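Local coordinates for peptidoglycan-N-acetylglucosamine deacetylase BC_1974 (Bacillus cereus, PDB 5N1P), which catalyses the metal-dependent removal of acetyl groups from N-acetylglucosamine residues of peptidoglycan, releasing acetate, at residues L6-G11 / A28-F33; V56-M61 / K94-P99; S128-Y133 / L161-H166. All coordinates share one frame; numbering follows the deposited sequence.

Contact 1 (L6-G11 / A28-F33); sequences LTFDDG and AKATFF. With ZN (zinc ion), chain F; 8GK (~{N}-oxidanylnaphthalene-1-carboxamide), chain E.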
loop_
_atom_site.group_PDB
_atom_site.type_symbol
_atom_site.label_atom_id
_atom_site.label_comp_id
_atom_site.label_asym_id
_atom_site.label_seq_id
_atom_site.Cartn_x
_atom_site.Cartn_y
_atom_site.Cartn_z
ATOM N N LEU A 6 0.541 -5.924 5.205
ATOM C CA LEU A 6 0.011 -6.073 3.864
ATOM C C LEU A 6 -0.310 -4.692 3.341
ATOM O O LEU A 6 -0.996 -3.923 4.016
ATOM C CB LEU A 6 -1.248 -6.930 3.849
ATOM C CG LEU A 6 -1.119 -8.441 3.939
ATOM C CD1 LEU A 6 -2.492 -9.072 4.023
ATOM C CD2 LEU A 6 -0.352 -8.964 2.726
ATOM N N THR A 7 0.174 -4.368 2.153
ATOM C CA THR A 7 -0.151 -3.067 1.556
ATOM C C THR A 7 -0.712 -3.256 0.152
ATOM O O THR A 7 -0.244 -4.107 -0.618
ATOM C CB THR A 7 1.071 -2.098 1.506
ATOM O OG1 THR A 7 2.037 -2.543 0.531
ATOM C CG2 THR A 7 1.735 -1.986 2.888
ATOM N N PHE A 8 -1.731 -2.469 -0.171
ATOM C CA PHE A 8 -2.445 -2.625 -1.431
ATOM C C PHE A 8 -2.467 -1.304 -2.161
ATOM O O PHE A 8 -3.011 -0.332 -1.655
ATOM C CB PHE A 8 -3.876 -3.109 -1.195
ATOM C CG PHE A 8 -3.953 -4.434 -0.512
ATOM C CD1 PHE A 8 -3.833 -5.598 -1.247
ATOM C CD2 PHE A 8 -4.098 -4.513 0.870
ATOM C CE1 PHE A 8 -3.882 -6.849 -0.620
ATOM C CE2 PHE A 8 -4.150 -5.757 1.506
ATOM C CZ PHE A 8 -4.031 -6.924 0.756
ATOM N N ASP A 9 -1.890 -1.293 -3.355
ATOM C CA ASP A 9 -1.754 -0.094 -4.184
ATOM C C ASP A 9 -2.771 -0.016 -5.323
ATOM O O ASP A 9 -3.241 -1.045 -5.822
ATOM C CB ASP A 9 -0.367 -0.042 -4.840
ATOM C CG ASP A 9 0.757 0.284 -3.873
ATOM O OD1 ASP A 9 0.501 0.447 -2.671
ATOM O OD2 ASP A 9 1.927 0.364 -4.347
ATOM N N ASP A 10 -3.055 1.221 -5.735
ATOM C CA ASP A 10 -3.671 1.596 -7.020
ATOM C C ASP A 10 -5.198 1.656 -6.959
ATOM O O ASP A 10 -5.836 1.992 -7.958
ATOM C CB ASP A 10 -3.269 0.675 -8.191
ATOM C CG ASP A 10 -1.763 0.669 -8.489
ATOM O OD1 ASP A 10 -1.012 1.533 -8.002
ATOM O OD2 ASP A 10 -1.325 -0.214 -9.261
ATOM N N GLY A 11 -5.782 1.364 -5.802
ATOM C CA GLY A 11 -7.231 1.367 -5.675
ATOM C C GLY A 11 -7.839 2.692 -5.222
ATOM O O GLY A 11 -7.186 3.748 -5.276
ATOM N N ALA A 28 -7.637 -9.374 10.156
ATOM C CA ALA A 28 -6.370 -8.802 9.736
ATOM C C ALA A 28 -6.573 -7.335 9.386
ATOM O O ALA A 28 -7.615 -6.972 8.847
ATOM C CB ALA A 28 -5.814 -9.554 8.544
ATOM N N LYS A 29 -5.587 -6.504 9.709
ATOM C CA LYS A 29 -5.623 -5.086 9.363
ATOM C C LYS A 29 -4.528 -4.838 8.336
ATOM O O LYS A 29 -3.468 -5.457 8.389
ATOM C CB LYS A 29 -5.425 -4.204 10.599
ATOM C CG LYS A 29 -6.478 -4.388 11.697
ATOM C CD LYS A 29 -7.882 -4.136 11.181
ATOM C CE LYS A 29 -8.868 -3.923 12.338
ATOM N NZ LYS A 29 -9.073 -5.162 13.133
ATOM N N ALA A 30 -4.783 -3.945 7.389
ATOM C CA ALA A 30 -3.868 -3.736 6.282
ATOM C C ALA A 30 -3.756 -2.257 5.961
ATOM O O ALA A 30 -4.336 -1.414 6.660
ATOM C CB ALA A 30 -4.345 -4.514 5.060
ATOM N N THR A 31 -3.003 -1.951 4.904
ATOM C CA THR A 31 -2.711 -0.569 4.526
ATOM C C THR A 31 -3.023 -0.403 3.047
ATOM O O THR A 31 -2.667 -1.258 2.247
ATOM C CB THR A 31 -1.235 -0.243 4.827
ATOM O OG1 THR A 31 -1.006 -0.382 6.240
ATOM C CG2 THR A 31 -0.855 1.166 4.379
ATOM N N PHE A 32 -3.701 0.687 2.688
ATOM C CA PHE A 32 -4.130 0.928 1.316
ATOM C C PHE A 32 -3.551 2.232 0.817
ATOM O O PHE A 32 -3.637 3.232 1.516
ATOM C CB PHE A 32 -5.665 1.000 1.229
ATOM C CG PHE A 32 -6.340 -0.314 1.483
ATOM C CD1 PHE A 32 -6.623 -0.729 2.773
ATOM C CD2 PHE A 32 -6.636 -1.160 0.431
ATOM C CE1 PHE A 32 -7.214 -1.954 3.008
ATOM C CE2 PHE A 32 -7.242 -2.386 0.651
ATOM C CZ PHE A 32 -7.532 -2.787 1.946
ATOM N N PHE A 33 -3.004 2.238 -0.396
ATOM C CA PHE A 33 -2.436 3.447 -0.986
ATOM C C PHE A 33 -3.220 3.774 -2.244
ATOM O O PHE A 33 -3.199 3.021 -3.220
ATOM C CB PHE A 33 -0.936 3.251 -1.284
ATOM C CG PHE A 33 -0.095 3.118 -0.044
ATOM C CD1 PHE A 33 0.141 4.221 0.773
ATOM C CD2 PHE A 33 0.480 1.896 0.288
ATOM C CE1 PHE A 33 0.939 4.115 1.897
ATOM C CE2 PHE A 33 1.278 1.777 1.434
ATOM C CZ PHE A 33 1.501 2.881 2.235
HETATM ZN ZN ZN F . 1.091 1.879 -8.320
HETATM C C1 8GK E . 3.842 0.681 -7.940
HETATM C C2 8GK E . 5.054 0.107 -8.597
HETATM C C3 8GK E . 5.023 -0.097 -9.969
HETATM C C4 8GK E . 6.142 -0.612 -10.614
HETATM C C5 8GK E . 7.297 -0.911 -9.890
HETATM C C6 8GK E . 7.326 -0.702 -8.516
HETATM C C7 8GK E . 6.202 -0.187 -7.872
HETATM C C8 8GK E . 6.093 -0.818 -11.986
HETATM C C9 8GK E . 4.944 -0.522 -12.713
HETATM C C10 8GK E . 3.825 -0.010 -12.065
HETATM C C11 8GK E . 3.872 0.202 -10.693
HETATM O O12 8GK E . 3.567 1.832 -8.215
HETATM N N13 8GK E . 3.077 -0.040 -7.123
HETATM O O14 8GK E . 1.710 0.238 -7.125
HETATM O O HOH W 1 -0.374 -2.997 6.644
HETATM O O HOH W 2 -1.162 -6.433 7.381
HETATM O O HOH W 3 1.050 0.173 -9.855
#
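Phe8 and Phe32 lie side by side on neighbouring parallel strands, pointing to the same face of the sheet. Their centroids are 5.3 Å apart with planes 26° from parallel, an offset pair with little overlap; Phe8 CD2 sits over one face of the Phe32 ring, and Phe32 CD2 comes 3.7 Å from Phe8 CB. Ala30 CB fills in at the edge of Phe8, in its ring plane and 3.8 Å from CE2. This is the tightly packed, largely apolar side of the contact.

The other face carries Thr7, Thr31, Asp9 and Phe33. Here the Phe33 ring turns its edge to Asp9: OD1 is 3.3 Å from Phe33 CD2, with carboxylate and ring planes 78° apart. Asp9 OD1 is salt-bridged to Arg97, while OD2 lies 2.8 Å from O14 of the hydroxamate inhibitor, consistent with the inferred role of Asp9 as proton acceptor. Four backbone bonds tie the strands, the straightest from Phe33 N to Phe8 O (2.9 Å, 171°).

Water enters where the pairing starts. Water 1 bridges Leu6 O and Thr31 OG1, which is also hydrogen-bonded to Tyr190 N, and water 2 links Leu6 N with Lys29 O. At Asp10, where the chain turns a corner, the N-H goes to Phe33 O (3.1 Å); OD1 binds zinc, and water 3 joins OD2 to the metal.

Strands 2-9 and 31-34 belong to one beta-alpha-beta unit. Its helix 16-25 brings Leu19 against both Phe8 and Phe32, helix 167-182 adds Val173 against Phe8, and strand 157-163 also pairs with strand 2-9.

Contact 2 (V56-M61 / K94-P99); sequences VGMHSM and KLTRPP. With ZN (zinc ion), chain F; 8GK (~{N}-oxidanylnaphthalene-1-carboxamide), chain E.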
loop_
_atom_site.group_PDB
_atom_site.type_symbol
_atom_site.label_atom_id
_atom_site.label_comp_id
_atom_site.label_asym_id
_atom_site.label_seq_id
_atom_site.Cartn_x
_atom_site.Cartn_y
_atom_site.Cartn_z
ATOM N N VAL A 56 -5.363 4.251 5.456
ATOM C CA VAL A 56 -5.533 4.796 4.115
ATOM C C VAL A 56 -4.508 5.899 3.858
ATOM O O VAL A 56 -4.496 6.920 4.539
ATOM C CB VAL A 56 -6.936 5.366 3.908
ATOM C CG1 VAL A 56 -7.030 5.996 2.548
ATOM C CG2 VAL A 56 -7.982 4.257 4.086
ATOM N N GLY A 57 -3.645 5.663 2.877
ATOM C CA GLY A 57 -2.624 6.629 2.492
ATOM C C GLY A 57 -2.685 6.953 1.012
ATOM O O GLY A 57 -3.608 6.540 0.311
ATOM N N MET A 58 -1.675 7.680 0.535
ATOM C CA MET A 58 -1.713 8.262 -0.804
ATOM C C MET A 58 -0.774 7.572 -1.788
ATOM O O MET A 58 0.347 7.215 -1.430
ATOM C CB MET A 58 -1.336 9.747 -0.756
ATOM C CG MET A 58 -2.426 10.647 -0.171
ATOM S SD MET A 58 -2.499 10.660 1.625
ATOM C CE MET A 58 -0.845 11.242 1.994
ATOM N N HIS A 59 -1.227 7.444 -3.033
ATOM C CA HIS A 59 -0.413 6.838 -4.106
ATOM C C HIS A 59 -0.375 7.727 -5.353
ATOM O O HIS A 59 -0.078 7.241 -6.436
ATOM C CB HIS A 59 -0.952 5.453 -4.468
ATOM C CG HIS A 59 -0.005 4.596 -5.264
ATOM N ND1 HIS A 59 1.344 4.506 -4.988
ATOM C CD2 HIS A 59 -0.238 3.739 -6.287
ATOM C CE1 HIS A 59 1.904 3.640 -5.819
ATOM N NE2 HIS A 59 0.968 3.164 -6.622
ATOM N N SER A 60 -0.673 9.015 -5.158
ATOM C CA SER A 60 -0.586 10.106 -6.139
ATOM C C SER A 60 -1.881 10.293 -6.941
ATOM O O SER A 60 -2.886 9.608 -6.707
ATOM C CB SER A 60 0.596 9.929 -7.107
ATOM O OG SER A 60 0.259 9.121 -8.234
ATOM N N MET A 61 -1.858 11.262 -7.851
ATOM C CA MET A 61 -3.005 11.585 -8.699
ATOM C C MET A 61 -2.876 10.962 -10.083
ATOM O O MET A 61 -3.828 10.394 -10.617
ATOM C CB MET A 61 -3.149 13.105 -8.860
ATOM C CG MET A 61 -3.466 13.861 -7.590
ATOM S SD MET A 61 -5.014 13.397 -6.766
ATOM C CE MET A 61 -6.225 13.668 -8.045
ATOM N N LYS A 94 -0.624 10.985 6.442
ATOM C CA LYS A 94 0.739 11.460 6.200
ATOM C C LYS A 94 1.571 10.505 5.344
ATOM O O LYS A 94 2.560 10.924 4.760
ATOM C CB LYS A 94 1.470 11.705 7.522
ATOM C CG LYS A 94 0.837 12.810 8.381
ATOM C CD LYS A 94 0.631 14.092 7.576
ATOM C CE LYS A 94 0.027 15.229 8.419
ATOM N NZ LYS A 94 -1.442 15.078 8.647
ATOM N N LEU A 95 1.188 9.229 5.272
ATOM C CA LEU A 95 2.034 8.249 4.586
ATOM C C LEU A 95 1.736 8.162 3.096
ATOM O O LEU A 95 0.584 8.037 2.676
ATOM C CB LEU A 95 1.878 6.868 5.232
ATOM C CG LEU A 95 2.853 5.798 4.725
ATOM C CD1 LEU A 95 4.302 6.163 5.078
ATOM C CD2 LEU A 95 2.447 4.448 5.311
ATOM N N THR A 96 2.795 8.227 2.298
ATOM C CA THR A 96 2.709 8.088 0.859
ATOM C C THR A 96 3.489 6.847 0.418
ATOM O O THR A 96 4.439 6.431 1.074
ATOM C CB THR A 96 3.279 9.322 0.125
ATOM O OG1 THR A 96 4.712 9.353 0.274
ATOM C CG2 THR A 96 2.696 10.592 0.706
ATOM N N ARG A 97 3.041 6.266 -0.681
ATOM C CA ARG A 97 3.736 5.154 -1.346
ATOM C C ARG A 97 4.073 5.633 -2.755
ATOM O O ARG A 97 3.182 5.968 -3.532
ATOM C CB ARG A 97 2.836 3.912 -1.340
ATOM C CG ARG A 97 3.040 2.858 -2.421
ATOM C CD ARG A 97 4.243 1.950 -2.192
ATOM N NE ARG A 97 4.398 1.314 -0.885
ATOM C CZ ARG A 97 3.796 0.191 -0.489
ATOM N NH1 ARG A 97 2.876 -0.391 -1.252
ATOM N NH2 ARG A 97 4.076 -0.327 0.708
ATOM N N PRO A 98 5.371 5.718 -3.086
ATOM C CA PRO A 98 5.713 6.261 -4.409
ATOM C C PRO A 98 5.350 5.315 -5.541
ATOM O O PRO A 98 5.721 4.143 -5.509
ATOM C CB PRO A 98 7.246 6.431 -4.363
ATOM C CG PRO A 98 7.623 6.307 -2.922
ATOM C CD PRO A 98 6.561 5.459 -2.254
ATOM N N PRO A 99 4.639 5.823 -6.552
ATOM C CA PRO A 99 4.531 5.013 -7.759
ATOM C C PRO A 99 5.927 4.637 -8.279
ATOM O O PRO A 99 6.810 5.488 -8.333
ATOM C CB PRO A 99 3.801 5.938 -8.725
ATOM C CG PRO A 99 2.940 6.788 -7.835
ATOM C CD PRO A 99 3.780 7.018 -6.601
HETATM ZN ZN ZN F . 1.091 1.879 -8.320
HETATM C C1 8GK E . 3.842 0.681 -7.940
HETATM C C2 8GK E . 5.054 0.107 -8.597
HETATM C C3 8GK E . 5.023 -0.097 -9.969
HETATM C C4 8GK E . 6.142 -0.612 -10.614
HETATM C C5 8GK E . 7.297 -0.911 -9.890
HETATM C C6 8GK E . 7.326 -0.702 -8.516
HETATM C C7 8GK E . 6.202 -0.187 -7.872
HETATM C C8 8GK E . 6.093 -0.818 -11.986
HETATM C C9 8GK E . 4.944 -0.522 -12.713
HETATM C C10 8GK E . 3.825 -0.010 -12.065
HETATM C C11 8GK E . 3.872 0.202 -10.693
HETATM O O12 8GK E . 3.567 1.832 -8.215
HETATM N N13 8GK E . 3.077 -0.040 -7.123
HETATM O O14 8GK E . 1.710 0.238 -7.125
HETATM O O HOH W 3 1.050 0.173 -9.855
#
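The zinc site of this NodB-homology (CE4) deacetylase, an Asp-His-His triad of Asp10, His59 and His63, has one of its ligands fixed here, where His59 is gripped by the Arg97-Pro98-Pro99 run. His59 NE2 binds the metal at 2.1 Å. The other ring nitrogen, ND1, gives its hydrogen to Arg97 O (2.8 Å, 156°). That oxygen lies close to the imidazole plane, and together with the metal bond at NE2 it fixes the ring's rotation; seen from the carbonyl, ND1 approaches from above the plane. CG of His59 is anti to the backbone N (chi1 -164°), which brings ND1 to Arg97 O while NE2 reaches the zinc. Pro99 CG lies over one face of the ring, offset toward the rim, 4.1 Å from the centroid in a CH-pi contact.

Upstream, a single bridge joins Met58 to Thr96, through Met58 N to Leu95 O and Arg97 N to Met58 O (3.0 Å). Bends at chi2 and chi3 fold the Met58 chain back so that CE reaches Leu95 O and Thr96 CG2, the latter at 3.8 Å. Arg97 has two tasks: its carbonyl holds zinc ligand His59, and its guanidinium, which leads away from His59 and also bonds Trp122 O, holds Asp9. Ser60 OG donates to His59 O (2.6 Å), and Pro99 CG packs 3.4 Å from that same His59 oxygen.

Contact 3 (S128-Y133 / L161-H166); sequences SLDWRY and LMHDIH. With 8GK (~{N}-oxidanylnaphthalene-1-carboxamide), chain E.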
loop_
_atom_site.group_PDB
_atom_site.type_symbol
_atom_site.label_atom_id
_atom_site.label_comp_id
_atom_site.label_asym_id
_atom_site.label_seq_id
_atom_site.Cartn_x
_atom_site.Cartn_y
_atom_site.Cartn_z
ATOM N N SER A 128 5.265 -8.985 -4.174
ATOM C CA SER A 128 4.495 -10.191 -4.479
ATOM C C SER A 128 4.599 -10.611 -5.942
ATOM O O SER A 128 4.206 -11.726 -6.299
ATOM C CB SER A 128 3.022 -9.970 -4.130
ATOM O OG SER A 128 2.441 -9.042 -5.031
ATOM N N LEU A 129 5.101 -9.707 -6.784
ATOM C CA LEU A 129 5.180 -9.948 -8.229
ATOM C C LEU A 129 3.818 -10.250 -8.836
ATOM O O LEU A 129 3.725 -10.908 -9.872
ATOM C CB LEU A 129 6.147 -11.099 -8.535
ATOM C CG LEU A 129 7.589 -10.863 -8.094
ATOM C CD1 LEU A 129 8.427 -12.125 -8.319
ATOM C CD2 LEU A 129 8.185 -9.682 -8.846
ATOM N N ASP A 130 2.754 -9.755 -8.208
ATOM C CA ASP A 130 1.409 -10.128 -8.637
ATOM C C ASP A 130 1.128 -9.727 -10.095
ATOM O O ASP A 130 0.364 -10.395 -10.786
ATOM C CB ASP A 130 0.351 -9.554 -7.671
ATOM C CG ASP A 130 0.435 -8.044 -7.492
ATOM O OD1 ASP A 130 1.422 -7.408 -7.913
ATOM O OD2 ASP A 130 -0.512 -7.511 -6.886
ATOM N N TRP A 131 1.798 -8.681 -10.576
ATOM C CA TRP A 131 1.642 -8.243 -11.963
ATOM C C TRP A 131 2.124 -9.273 -12.985
ATOM O O TRP A 131 1.711 -9.245 -14.145
ATOM C CB TRP A 131 2.393 -6.928 -12.199
ATOM C CG TRP A 131 3.884 -7.047 -12.046
ATOM C CD1 TRP A 131 4.600 -6.871 -10.893
ATOM C CD2 TRP A 131 4.849 -7.327 -13.077
ATOM N NE1 TRP A 131 5.934 -7.055 -11.138
ATOM C CE2 TRP A 131 6.117 -7.326 -12.467
ATOM C CE3 TRP A 131 4.759 -7.602 -14.446
ATOM C CZ2 TRP A 131 7.291 -7.573 -13.183
ATOM C CZ3 TRP A 131 5.929 -7.836 -15.164
ATOM C CH2 TRP A 131 7.180 -7.822 -14.526
ATOM N N ARG A 132 3.015 -10.172 -12.572
ATOM C CA ARG A 132 3.543 -11.191 -13.483
ATOM C C ARG A 132 2.451 -12.125 -13.986
ATOM O O ARG A 132 2.562 -12.720 -15.054
ATOM C CB ARG A 132 4.627 -12.027 -12.807
ATOM C CG ARG A 132 5.983 -11.365 -12.719
ATOM C CD ARG A 132 7.034 -12.423 -12.517
ATOM N NE ARG A 132 8.357 -11.865 -12.255
ATOM C CZ ARG A 132 9.407 -12.596 -11.901
ATOM N NH1 ARG A 132 9.286 -13.910 -11.775
ATOM N NH2 ARG A 132 10.577 -12.011 -11.676
ATOM N N TYR A 133 1.388 -12.259 -13.205
ATOM C CA TYR A 133 0.369 -13.233 -13.523
ATOM C C TYR A 133 -0.925 -12.549 -13.947
ATOM O O TYR A 133 -1.985 -13.153 -13.909
ATOM C CB TYR A 133 0.170 -14.168 -12.325
ATOM C CG TYR A 133 1.501 -14.515 -11.679
ATOM C CD1 TYR A 133 1.917 -13.875 -10.524
ATOM C CD2 TYR A 133 2.358 -15.443 -12.263
ATOM C CE1 TYR A 133 3.137 -14.161 -9.943
ATOM C CE2 TYR A 133 3.588 -15.737 -11.693
ATOM C CZ TYR A 133 3.967 -15.085 -10.533
ATOM O OH TYR A 133 5.177 -15.362 -9.943
ATOM N N LEU A 161 4.095 -5.727 -0.855
ATOM C CA LEU A 161 3.494 -4.993 -1.966
ATOM C C LEU A 161 2.529 -5.857 -2.762
ATOM O O LEU A 161 2.927 -6.861 -3.370
ATOM C CB LEU A 161 4.574 -4.446 -2.914
ATOM C CG LEU A 161 4.036 -3.815 -4.203
ATOM C CD1 LEU A 161 3.233 -2.533 -3.924
ATOM C CD2 LEU A 161 5.163 -3.547 -5.203
ATOM N N MET A 162 1.262 -5.450 -2.746
ATOM C CA MET A 162 0.232 -6.059 -3.570
ATOM C C MET A 162 -0.642 -4.962 -4.180
ATOM O O MET A 162 -0.498 -3.781 -3.857
ATOM C CB MET A 162 -0.623 -7.032 -2.757
ATOM C CG MET A 162 0.195 -8.148 -2.174
ATOM S SD MET A 162 -0.771 -9.335 -1.256
ATOM C CE MET A 162 -1.603 -10.165 -2.605
ATOM N N HIS A 163 -1.542 -5.365 -5.069
ATOM C CA HIS A 163 -2.407 -4.421 -5.766
ATOM C C HIS A 163 -3.825 -4.948 -5.744
ATOM O O HIS A 163 -4.096 -5.996 -6.337
ATOM C CB HIS A 163 -1.925 -4.207 -7.215
ATOM C CG HIS A 163 -0.519 -3.700 -7.316
ATOM N ND1 HIS A 163 0.582 -4.527 -7.237
ATOM C CD2 HIS A 163 -0.033 -2.445 -7.475
ATOM C CE1 HIS A 163 1.683 -3.806 -7.352
ATOM N NE2 HIS A 163 1.337 -2.538 -7.492
ATOM N N ASP A 164 -4.738 -4.252 -5.064
ATOM C CA ASP A 164 -6.092 -4.797 -4.919
ATOM C C ASP A 164 -6.952 -4.573 -6.163
ATOM O O ASP A 164 -8.103 -4.999 -6.191
ATOM C CB ASP A 164 -6.799 -4.250 -3.664
ATOM C CG ASP A 164 -6.897 -2.728 -3.636
ATOM O OD1 ASP A 164 -5.912 -2.063 -4.005
ATOM O OD2 ASP A 164 -7.958 -2.202 -3.215
ATOM N N ILE A 165 -6.380 -3.973 -7.204
ATOM C CA ILE A 165 -7.119 -3.757 -8.447
ATOM C C ILE A 165 -7.027 -4.966 -9.373
ATOM O O ILE A 165 -7.626 -4.977 -10.443
ATOM C CB ILE A 165 -6.620 -2.510 -9.191
ATOM C CG1 ILE A 165 -5.120 -2.606 -9.455
ATOM C CG2 ILE A 165 -6.960 -1.285 -8.374
ATOM C CD1 ILE A 165 -4.629 -1.675 -10.552
ATOM N N HIS A 166 -6.280 -5.981 -8.947
ATOM C CA HIS A 166 -6.138 -7.217 -9.716
ATOM C C HIS A 166 -6.727 -8.400 -8.962
ATOM O O HIS A 166 -6.434 -8.595 -7.776
ATOM C CB HIS A 166 -4.670 -7.483 -10.041
ATOM C CG HIS A 166 -4.051 -6.434 -10.908
ATOM N ND1 HIS A 166 -2.745 -6.022 -10.762
ATOM C CD2 HIS A 166 -4.562 -5.713 -11.933
ATOM C CE1 HIS A 166 -2.476 -5.089 -11.657
ATOM N NE2 HIS A 166 -3.564 -4.882 -12.380
HETATM C C1 8GK E . 3.842 0.681 -7.940
HETATM C C2 8GK E . 5.054 0.107 -8.597
HETATM C C3 8GK E . 5.023 -0.097 -9.969
HETATM C C4 8GK E . 6.142 -0.612 -10.614
HETATM C C5 8GK E . 7.297 -0.911 -9.890
HETATM C C6 8GK E . 7.326 -0.702 -8.516
HETATM C C7 8GK E . 6.202 -0.187 -7.872
HETATM C C8 8GK E . 6.093 -0.818 -11.986
HETATM C C9 8GK E . 4.944 -0.522 -12.713
HETATM C C10 8GK E . 3.825 -0.010 -12.065
HETATM C C11 8GK E . 3.872 0.202 -10.693
HETATM O O12 8GK E . 3.567 1.832 -8.215
HETATM N N13 8GK E . 3.077 -0.040 -7.123
HETATM O O14 8GK E . 1.710 0.238 -7.125
#
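Ser128 grips Leu161 twice: its OG donates to Leu161 O at 2.8 Å, and its backbone N reaches the same oxygen at 3.3 Å. Both donors lie in the carbonyl plane. OG sits between the backbone N and the carbonyl carbon (chi1 70°), where it can also accept from Asp130 N, closing an ST turn, while Met162 CG packs 3.7 Å from it.

Two residues on, Asp130 begins a short 3-10 segment and offers its carboxylate to His163. ND1 donates to both oxygens through their syn lone pairs, at 3.1 Å to OD1 and 3.2 Å to OD2; OD2 is in the imidazole plane, whereas OD1 is tilted 19° from it. A weak bond from His163 N to OD2 adds a further hold, and Ser169 OG also binds OD2. Held by both carboxylate oxygens, the imidazole of His163 presents NE2 to O14 of the inhibitor, 2.8 Å away, as would suit the proton donor it is inferred to be.

The loop follows strand 126-127, which pairs with strand 157-163. That strand is paired in turn with strand 2-9, and helix 167-182 packs against Met162 through Val173 and Ile176.

In the fold
The three contacts follow one another along the chain, each closing before the next opens. Strand 2-9 lies between strands 31-34 and 157-163 of the main parallel sheet, so contact 1 is the middle piece: its centre is about 11 Å from that of contact 2 and about 12 Å from that of contact 3, while the centres of contacts 2 and 3 are about 17 Å apart. Contact 2 reaches this sheet through strand 55-58, where Gly57 N lies 2.8 Å from Phe32 O, and brings in strand 95-96 from a small two-stranded sheet. The C-terminal ends of the main strands converge on the pocket, as expected for the distorted beta/alpha barrel of CE4 deacetylases, and all three contacts touch the inhibitor.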